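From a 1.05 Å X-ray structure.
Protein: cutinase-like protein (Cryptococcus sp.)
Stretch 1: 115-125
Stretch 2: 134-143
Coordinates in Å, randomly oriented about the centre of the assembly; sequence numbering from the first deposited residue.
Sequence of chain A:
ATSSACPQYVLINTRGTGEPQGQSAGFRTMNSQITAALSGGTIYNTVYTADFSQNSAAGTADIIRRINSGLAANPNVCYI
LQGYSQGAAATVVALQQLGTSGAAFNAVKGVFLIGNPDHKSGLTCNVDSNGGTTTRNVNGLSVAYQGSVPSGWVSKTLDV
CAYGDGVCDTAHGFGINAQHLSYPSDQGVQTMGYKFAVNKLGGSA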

ATOM      1  N   GLY A 115      -7.446   0.721  -4.034  1.00  4.62           N
ATOM      2  CA  GLY A 115      -7.751   0.749  -5.455  1.00  4.92           C
ATOM      3  C   GLY A 115      -6.788  -0.083  -6.291  1.00  4.67           C
ATOM      4  O   GLY A 115      -6.287   0.364  -7.321  1.00  4.94           O
ATOM      5  N   ASN A 116      -6.543  -1.310  -5.844  1.00  4.66           N
ATOM      6  CA  ASN A 116      -5.495  -2.158  -6.403  1.00  4.63           C
ATOM      7  C   ASN A 116      -5.908  -2.840  -7.706  1.00  4.58           C
ATOM      8  O   ASN A 116      -6.792  -3.691  -7.689  1.00  4.55           O
ATOM      9  N   PRO A 117      -5.264  -2.525  -8.835  1.00  4.39           N
ATOM     10  CA  PRO A 117      -5.570  -3.231 -10.086  1.00  4.76           C
ATOM     11  C   PRO A 117      -5.303  -4.734  -9.974  1.00  4.55           C
ATOM     12  O   PRO A 117      -5.890  -5.514 -10.723  1.00  4.93           O
ATOM     13  N   ASP A 118      -4.430  -5.122  -9.046  1.00  4.50           N
ATOM     14  CA  ASP A 118      -4.054  -6.522  -8.864  1.00  4.76           C
ATOM     15  C   ASP A 118      -4.859  -7.216  -7.770  1.00  4.81           C
ATOM     16  O   ASP A 118      -4.465  -8.274  -7.281  1.00  5.18           O
ATOM     17  N   HIS A 119      -5.983  -6.623  -7.387  1.00  4.82           N
ATOM     18  CA  HIS A 119      -6.844  -7.186  -6.360  1.00  4.95           C
ATOM     19  C   HIS A 119      -7.254  -8.610  -6.751  1.00  5.01           C
ATOM     20  O   HIS A 119      -7.672  -8.852  -7.882  1.00  5.29           O
ATOM     21  N   LYS A 120      -7.116  -9.545  -5.813  1.00  5.28           N
ATOM     22  CA  LYS A 120      -7.362 -10.955  -6.091  1.00  5.74           C
ATOM     23  C   LYS A 120      -8.479 -11.497  -5.220  1.00  5.50           C
ATOM     24  O   LYS A 120      -8.396 -11.447  -3.995  1.00  5.54           O
ATOM     25  N   SER A 121      -9.501 -12.043  -5.871  1.00  5.86           N
ATOM     26  CA  SER A 121     -10.665 -12.564  -5.182  1.00  6.15           C
ATOM     27  C   SER A 121     -10.286 -13.593  -4.128  1.00  6.18           C
ATOM     28  O   SER A 121      -9.540 -14.536  -4.404  1.00  6.92           O
ATOM     29  N   GLY A 122     -10.804 -13.393  -2.920  1.00  6.08           N
ATOM     30  CA  GLY A 122     -10.684 -14.375  -1.860  1.00  6.59           C
ATOM     31  C   GLY A 122      -9.550 -14.173  -0.873  1.00  6.52           C
ATOM     32  O   GLY A 122      -9.540 -14.824   0.165  1.00  7.58           O
ATOM     33  N   LEU A 123      -8.592 -13.297  -1.158  1.00  6.21           N
ATOM     34  CA  LEU A 123      -7.498 -13.108  -0.207  1.00  6.31           C
ATOM     35  C   LEU A 123      -8.014 -12.460   1.067  1.00  6.02           C
ATOM     36  O   LEU A 123      -8.795 -11.509   1.010  1.00  6.30           O
ATOM     37  N   THR A 124      -7.578 -12.963   2.219  1.00  6.12           N
ATOM     38  CA  THR A 124      -8.116 -12.461   3.483  1.00  6.60           C
ATOM     39  C   THR A 124      -7.523 -11.126   3.932  1.00  6.04           C
ATOM     40  O   THR A 124      -7.950 -10.583   4.947  1.00  6.67           O
ATOM     41  N   CYS A 125      -6.567 -10.592   3.169  1.00  5.70           N
ATOM     42  CA  CYS A 125      -6.146  -9.202   3.322  1.00  5.42           C
ATOM     43  C   CYS A 125      -7.173  -8.231   2.740  1.00  5.19           C
ATOM     44  O   CYS A 125      -7.067  -7.025   2.969  1.00  5.24           O
ATOM     45  N   THR A 134     -17.245  -6.885   1.769  1.00  6.52           N
ATOM     46  CA  THR A 134     -18.110  -6.811   0.587  1.00  6.78           C
ATOM     47  C   THR A 134     -17.353  -6.840  -0.732  1.00  6.37           C
ATOM     48  O   THR A 134     -17.944  -7.134  -1.769  1.00  7.13           O
ATOM     49  N   THR A 135     -16.057  -6.529  -0.697  1.00  5.75           N
ATOM     50  CA  THR A 135     -15.212  -6.634  -1.884  1.00  5.91           C
ATOM     51  C   THR A 135     -14.122  -7.683  -1.724  1.00  5.73           C
ATOM     52  O   THR A 135     -13.124  -7.657  -2.446  1.00  6.07           O
ATOM     53  N   ARG A 136     -14.294  -8.622  -0.800  1.00  5.72           N
ATOM     54  CA  ARG A 136     -13.273  -9.644  -0.648  1.00  5.77           C
ATOM     55  C   ARG A 136     -13.165 -10.538  -1.880  1.00  5.69           C
ATOM     56  O   ARG A 136     -12.062 -10.906  -2.286  1.00  6.33           O
ATOM     57  N   ASN A 137     -14.310 -10.876  -2.468  1.00  5.87           N
ATOM     58  CA  ASN A 137     -14.369 -11.880  -3.528  1.00  6.38           C
ATOM     59  C   ASN A 137     -14.605 -11.284  -4.899  1.00  6.55           C
ATOM     60  O   ASN A 137     -15.505 -11.695  -5.641  1.00  7.61           O
ATOM     61  N   VAL A 138     -13.767 -10.307  -5.222  1.00  6.19           N
ATOM     62  CA  VAL A 138     -13.764  -9.664  -6.527  1.00  6.31           C
ATOM     63  C   VAL A 138     -12.327  -9.525  -7.013  1.00  5.87           C
ATOM     64  O   VAL A 138     -11.386  -9.511  -6.215  1.00  5.61           O
ATOM     65  N   ASN A 139     -12.180  -9.424  -8.328  1.00  5.89           N
ATOM     66  CA  ASN A 139     -10.887  -9.267  -8.964  1.00  5.94           C
ATOM     67  C   ASN A 139     -10.717  -7.891  -9.569  1.00  5.63           C
ATOM     68  O   ASN A 139     -11.683  -7.291 -10.046  1.00  5.89           O
ATOM     69  N   GLY A 140      -9.477  -7.414  -9.574  1.00  5.33           N
ATOM     70  CA  GLY A 140      -9.143  -6.173 -10.238  1.00  5.36           C
ATOM     71  C   GLY A 140      -8.900  -6.359 -11.724  1.00  5.15           C
ATOM     72  O   GLY A 140      -8.877  -7.481 -12.249  1.00  5.80           O
ATOM     73  N   LEU A 141      -8.709  -5.239 -12.409  1.00  5.24           N
ATOM     74  CA  LEU A 141      -8.542  -5.232 -13.856  1.00  5.40           C
ATOM     75  C   LEU A 141      -7.287  -5.944 -14.343  1.00  5.55           C
ATOM     76  O   LEU A 141      -7.262  -6.439 -15.473  1.00  6.17           O
ATOM     77  N   SER A 142      -6.257  -5.996 -13.500  1.00  5.34           N
ATOM     78  CA  SER A 142      -4.931  -6.420 -13.938  1.00  5.39           C
ATOM     79  C   SER A 142      -4.441  -7.730 -13.342  1.00  5.16           C
ATOM     80  O   SER A 142      -3.393  -8.225 -13.746  1.00  5.44           O
ATOM     81  N   VAL A 143      -5.163  -8.279 -12.371  1.00  5.58           N
ATOM     82  CA  VAL A 143      -4.665  -9.430 -11.631  1.00  5.81           C
ATOM     83  C   VAL A 143      -4.362 -10.630 -12.536  1.00  5.85           C
ATOM     84  O   VAL A 143      -3.407 -11.362 -12.285  1.00  6.16           O
TER

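How does the start of the first stretch meet the second? G115 stays out of reach, and N116, with chi1 t, keeps its side chain well clear of the second stretch; its OD1 instead accepts a hydrogen bond from D118 N at 2.9 Å, bracing the type I turn from N116 to H119. P117, its ring C-gamma exo, lies sideways, with its CB 3.6 Å from S142 OG. Its carbonyl does the polar work, as S142 N donates to P117 O at 2.8 Å. This tight approach leaves no room for a side chain on G140: a CB there would point toward the first stretch and clash with the carbonyl oxygens of P117 and N116. S142, chi1 m, is the residue whose CA-to-CB bond points toward the first stretch, and its CB touches D118 OD1 at 3.4 Å. D118 is itself an m rotamer whose end comes nearer than its CB direction suggests.

What does the H119 side chain reach? With chi1 t and chi2 at 101°, the buried imidazole starts sideways but extends to the second stretch, where NE2 donates to T135 O at 2.9 Å. T135 O lies near the ring plane, as a ring nitrogen donor requires. V138, chi1 m, directs its CA-to-CB bond away, yet its CG2 still comes within 3.7 Å of H119 NE2, adding a van der Waals contact beside the hydrogen bond. The backbone of H119 contributes too: H119 O accepts from G140 N at 2.9 Å and lies 3.4 Å from CB of V143, a p rotamer.

How do K120, S121 and G122 continue the contact? K120 points away overall, its chain t through chi3 and p at chi4, but its CB still meets V143 CG2 at 4.0 Å. Next to it, N139, chi1 m, brings its amide in so that OD1 accepts from S121 N at 2.9 Å, a side chain capturing a backbone donor. S121, chi1 t, packs its OG 3.6 Å from N137 CB. G122 N donates to R136 O at 2.9 Å in a nearly straight bond, while N137 OD1 lies 3.4 Å from G122 CA.

What covers the far end? L123, m then t, turns away, and R136 meets its backbone, with R136 CG 3.6 Å from L123 O. The long arginine, t, t, m along chi1 to chi3, continues to T124, whose carbonyl oxygen sits over one face of the guanidinium. T124, chi1 p, points away overall, but its CG2 comes within 4.0 Å of R136 NH1. C125, also p, makes no contact.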

ATOM      1  CB  ASN A 116      -5.154  -3.221  -5.357  1.00  4.96           C
ATOM      2  CG  ASN A 116      -4.038  -4.139  -5.781  1.00  4.59           C
ATOM      3  OD1 ASN A 116      -3.297  -3.866  -6.732  1.00  5.11           O
ATOM      4  ND2 ASN A 116      -3.900  -5.249  -5.060  1.00  5.26           N
ATOM      5  CB  PRO A 117      -4.599  -2.605 -11.092  1.00  5.38           C
ATOM      6  CG  PRO A 117      -4.229  -1.278 -10.507  1.00  5.37           C
ATOM      7  CD  PRO A 117      -4.208  -1.514  -9.029  1.00  4.73           C
ATOM      8  CB  ASP A 118      -2.565  -6.629  -8.543  1.00  5.04           C
ATOM      9  CG  ASP A 118      -1.697  -6.095  -9.641  1.00  5.35           C
ATOM     10  OD1 ASP A 118      -2.198  -5.972 -10.790  1.00  5.46           O
ATOM     11  OD2 ASP A 118      -0.506  -5.785  -9.424  1.00  6.07           O
ATOM     12  CB  HIS A 119      -8.041  -6.254  -6.196  1.00  5.06           C
ATOM     13  CG  HIS A 119      -8.949  -6.608  -5.069  1.00  5.33           C
ATOM     14  ND1 HIS A 119      -8.945  -5.971  -3.847  1.00  7.07           N
ATOM     15  CD2 HIS A 119      -9.928  -7.536  -5.007  1.00  5.04           C
ATOM     16  CE1 HIS A 119      -9.891  -6.500  -3.086  1.00  5.20           C
ATOM     17  NE2 HIS A 119     -10.498  -7.451  -3.767  1.00  7.41           N
ATOM     18  CB  LYS A 120      -6.095 -11.784  -5.869  1.00  6.20           C
ATOM     19  CG  LYS A 120      -6.338 -13.288  -6.002  1.00  8.03           C
ATOM     20  CD  LYS A 120      -5.080 -14.110  -5.806  1.00 11.00           C
ATOM     21  CE  LYS A 120      -5.397 -15.572  -5.547  1.00 13.64           C
ATOM     22  NZ  LYS A 120      -5.954 -16.239  -6.751  1.00 16.04           N
ATOM     23  CB  SER A 121     -11.619 -13.189  -6.193  1.00  6.60           C
ATOM     24  OG  SER A 121     -12.781 -13.662  -5.540  1.00  7.47           O
ATOM     25  CB  LEU A 123      -6.378 -12.268  -0.808  1.00  6.53           C
ATOM     26  CG  LEU A 123      -5.641 -12.839  -2.018  1.00  6.86           C
ATOM     27  CD1 LEU A 123      -4.465 -11.947  -2.364  1.00  7.42           C
ATOM     28  CD2 LEU A 123      -5.180 -14.276  -1.781  1.00  7.40           C
ATOM     29  CB  THR A 124      -8.013 -13.500   4.597  1.00  7.42           C
ATOM     30  OG1 THR A 124      -6.669 -13.980   4.672  1.00  8.75           O
ATOM     31  CG2 THR A 124      -8.864 -14.729   4.265  1.00  8.75           C
ATOM     32  CB  CYS A 125      -4.784  -8.959   2.653  1.00  5.71           C
ATOM     33  SG  CYS A 125      -4.661  -9.509   0.929  1.00  5.78           S
ATOM     34  CB  THR A 134     -19.056  -5.595   0.614  1.00  7.07           C
ATOM     35  OG1 THR A 134     -18.289  -4.383   0.576  1.00  7.40           O
ATOM     36  CG2 THR A 134     -19.875  -5.543   1.909  1.00  8.35           C
ATOM     37  CB  THR A 135     -14.567  -5.290  -2.233  1.00  5.93           C
ATOM     38  OG1 THR A 135     -13.825  -4.826  -1.097  1.00  5.93           O
ATOM     39  CG2 THR A 135     -15.622  -4.226  -2.515  1.00  6.86           C
ATOM     40  CB  ARG A 136     -13.495 -10.490   0.601  1.00  6.21           C
ATOM     41  CG  ARG A 136     -12.416 -11.551   0.784  1.00  6.32           C
ATOM     42  CD  ARG A 136     -12.215 -12.001   2.200  1.00  6.32           C
ATOM     43  NE  ARG A 136     -11.762 -10.908   3.052  1.00  6.37           N
ATOM     44  CZ  ARG A 136     -11.600 -11.011   4.364  1.00  6.17           C
ATOM     45  NH1 ARG A 136     -11.842 -12.165   4.981  1.00  7.27           N
ATOM     46  NH2 ARG A 136     -11.197  -9.959   5.063  1.00  6.72           N
ATOM     47  CB  ASN A 137     -15.394 -12.947  -3.181  1.00  6.88           C
ATOM     48  CG  ASN A 137     -15.169 -13.493  -1.802  1.00  7.49           C
ATOM     49  OD1 ASN A 137     -14.072 -13.960  -1.494  1.00  8.87           O
ATOM     50  ND2 ASN A 137     -16.174 -13.387  -0.944  1.00  9.06           N
ATOM     51  CB  VAL A 138     -14.473  -8.274  -6.507  1.00  6.76           C
ATOM     52  CG1 VAL A 138     -15.896  -8.395  -5.976  1.00  7.49           C
ATOM     53  CG2 VAL A 138     -13.683  -7.239  -5.698  1.00  7.18           C
ATOM     54  CB  ASN A 139     -10.739 -10.299 -10.074  1.00  6.17           C
ATOM     55  CG  ASN A 139     -10.570 -11.699  -9.544  1.00  6.69           C
ATOM     56  OD1 ASN A 139      -9.694 -11.954  -8.720  1.00  6.90           O
ATOM     57  ND2 ASN A 139     -11.414 -12.617 -10.005  1.00  8.69           N
ATOM     58  CB  LEU A 141      -8.510  -3.793 -14.363  1.00  5.55           C
ATOM     59  CG  LEU A 141      -9.828  -3.025 -14.293  1.00  5.92           C
ATOM     60  CD1 LEU A 141      -9.582  -1.542 -14.446  1.00  6.61           C
ATOM     61  CD2 LEU A 141     -10.804  -3.514 -15.363  1.00  6.71           C
ATOM     62  CB  SER A 142      -3.896  -5.334 -13.636  1.00  5.44           C
ATOM     63  OG  SER A 142      -4.202  -4.122 -14.296  1.00  5.78           O
ATOM     64  CB  VAL A 143      -5.600  -9.808 -10.449  1.00  6.13           C
ATOM     65  CG1 VAL A 143      -6.968 -10.310 -10.933  1.00  6.63           C
ATOM     66  CG2 VAL A 143      -4.929 -10.821  -9.530  1.00  6.89           C
TER